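Local coordinates for protein amphinase-2 (Rana pipiens, PDB 2P7S) that cleaves RNA as a secreted endonuclease of the pancreatic ribonuclease family and is cytotoxic to cultured human carcinoma cells, at residues F74-C79 / N94-T99. Sequence-based numbering, arbitrary orientation.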
# COMPACT_ATOMS: atom_id res chain seq x y z
N PHE A 74 1.22 2.87 -10.61
CA PHE A 74 2.37 2.62 -9.73
C PHE A 74 2.80 1.16 -9.84
O PHE A 74 2.03 0.32 -10.30
CB PHE A 74 2.02 2.90 -8.26
CG PHE A 74 1.62 4.32 -8.00
CD1 PHE A 74 0.33 4.76 -8.29
CD2 PHE A 74 2.53 5.22 -7.45
CE1 PHE A 74 -0.04 6.08 -8.04
CE2 PHE A 74 2.17 6.54 -7.20
CZ PHE A 74 0.89 6.97 -7.50
N THR A 75 4.02 0.88 -9.41
CA THR A 75 4.55 -0.48 -9.41
C THR A 75 4.06 -1.06 -8.08
O THR A 75 4.35 -0.50 -7.02
CB THR A 75 6.09 -0.49 -9.43
OG1 THR A 75 6.54 0.20 -10.60
CG2 THR A 75 6.62 -1.91 -9.45
N LEU A 76 3.33 -2.17 -8.15
CA LEU A 76 2.73 -2.78 -6.96
C LEU A 76 3.08 -4.23 -6.68
O LEU A 76 2.98 -5.08 -7.57
CB LEU A 76 1.22 -2.69 -7.06
CG LEU A 76 0.61 -1.33 -7.37
CD1 LEU A 76 -0.82 -1.53 -7.84
CD2 LEU A 76 0.65 -0.45 -6.12
N THR A 77 3.46 -4.52 -5.44
CA THR A 77 3.75 -5.88 -5.02
C THR A 77 2.66 -6.32 -4.06
O THR A 77 2.39 -5.66 -3.06
CB THR A 77 5.10 -5.99 -4.30
OG1 THR A 77 6.16 -5.77 -5.23
CG2 THR A 77 5.26 -7.37 -3.66
N THR A 78 2.00 -7.42 -4.39
CA THR A 78 0.95 -7.92 -3.53
C THR A 78 1.42 -9.23 -2.89
O THR A 78 1.88 -10.13 -3.58
CB THR A 78 -0.36 -8.16 -4.34
OG1 THR A 78 -0.87 -6.90 -4.79
CG2 THR A 78 -1.41 -8.84 -3.48
N CYS A 79 1.34 -9.29 -1.56
CA CYS A 79 1.72 -10.48 -0.81
C CYS A 79 0.42 -11.18 -0.41
O CYS A 79 -0.44 -10.56 0.22
CB CYS A 79 2.48 -10.10 0.45
SG CYS A 79 3.99 -9.13 0.14
N ASN A 94 -0.29 -0.67 -12.13
CA ASN A 94 -1.70 -0.38 -12.29
C ASN A 94 -2.03 0.86 -11.47
O ASN A 94 -1.17 1.39 -10.77
CB ASN A 94 -2.52 -1.56 -11.77
CG ASN A 94 -3.92 -1.61 -12.35
OD1 ASN A 94 -4.42 -0.62 -12.90
ND2 ASN A 94 -4.57 -2.76 -12.23
N PHE A 95 -3.27 1.31 -11.58
CA PHE A 95 -3.70 2.46 -10.80
C PHE A 95 -4.10 1.83 -9.47
O PHE A 95 -4.13 0.60 -9.34
CB PHE A 95 -4.94 3.12 -11.43
CG PHE A 95 -4.82 3.38 -12.90
CD1 PHE A 95 -5.02 2.36 -13.82
CD2 PHE A 95 -4.50 4.65 -13.37
CE1 PHE A 95 -4.91 2.59 -15.19
CE2 PHE A 95 -4.39 4.90 -14.73
CZ PHE A 95 -4.59 3.87 -15.65
N ILE A 96 -4.38 2.67 -8.48
CA ILE A 96 -4.80 2.15 -7.19
C ILE A 96 -6.00 2.94 -6.71
O ILE A 96 -6.24 4.06 -7.15
CB ILE A 96 -3.68 2.23 -6.13
CG1 ILE A 96 -3.24 3.68 -5.92
CG2 ILE A 96 -2.51 1.36 -6.56
CD1 ILE A 96 -2.19 3.86 -4.82
N CYS A 97 -6.78 2.31 -5.84
CA CYS A 97 -7.96 2.92 -5.27
C CYS A 97 -7.72 3.03 -3.78
O CYS A 97 -7.47 2.02 -3.11
CB CYS A 97 -9.20 2.06 -5.55
SG CYS A 97 -10.69 2.69 -4.70
N ILE A 98 -7.77 4.25 -3.26
CA ILE A 98 -7.53 4.47 -1.84
C ILE A 98 -8.62 5.34 -1.23
O ILE A 98 -9.39 5.99 -1.94
CB ILE A 98 -6.17 5.19 -1.61
CG1 ILE A 98 -6.20 6.58 -2.25
CG2 ILE A 98 -5.03 4.37 -2.20
CD1 ILE A 98 -4.94 7.38 -2.03
N THR A 99 -8.68 5.34 0.09
CA THR A 99 -9.65 6.18 0.79
C THR A 99 -8.82 7.36 1.27
O THR A 99 -7.73 7.17 1.80
CB THR A 99 -10.25 5.50 2.03
OG1 THR A 99 -10.84 4.25 1.66
CG2 THR A 99 -11.32 6.39 2.65
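At Asn-94 the strand 86-101 makes an antiparallel, hydrogen-bonded pair with Phe-74. Phe-74 N donates to Asn-94 O at 2.8 Å, nearly straight (166°) but from above the carbonyl plane. The return bond, Asn-94 N to Phe-74 O (3.1 Å), lies in the carbonyl plane. Asn-94 OD1 accepts a short, bent hydrogen bond from Phe-95 N (2.6 Å, 146°), the donor above the amide carbonyl plane. Phe-95 starts away from 74-79, and its ring makes a cation-pi contact with Lys-113. Ile-96 CG2, anti to the carbonyl carbon while CG1 takes the crowded position (chi1 60°), sits against both Leu-76 methyls, 3.6 Å from CD1 and 3.7 Å from CD2; the side chains cross obliquely. Ile-96 CD1 lies obliquely to the Phe-74 ring, 4.4 Å from its CD1. Ile-48 of strand 45-49 touches Phe-74, Leu-76 and Ile-96. An alanine at Leu-76 would lose both methyls and probably loosen packing around Ile-96 CG2. Residues 97-99 run past the start of strand 74-83 and do not touch 74-79. Leu-76 lies beside Thr-46, a probable substrate-binding residue. The arrangement is the open end of the long hairpin 74-83/86-101 in the curved sheet of the pancreatic ribonuclease fold.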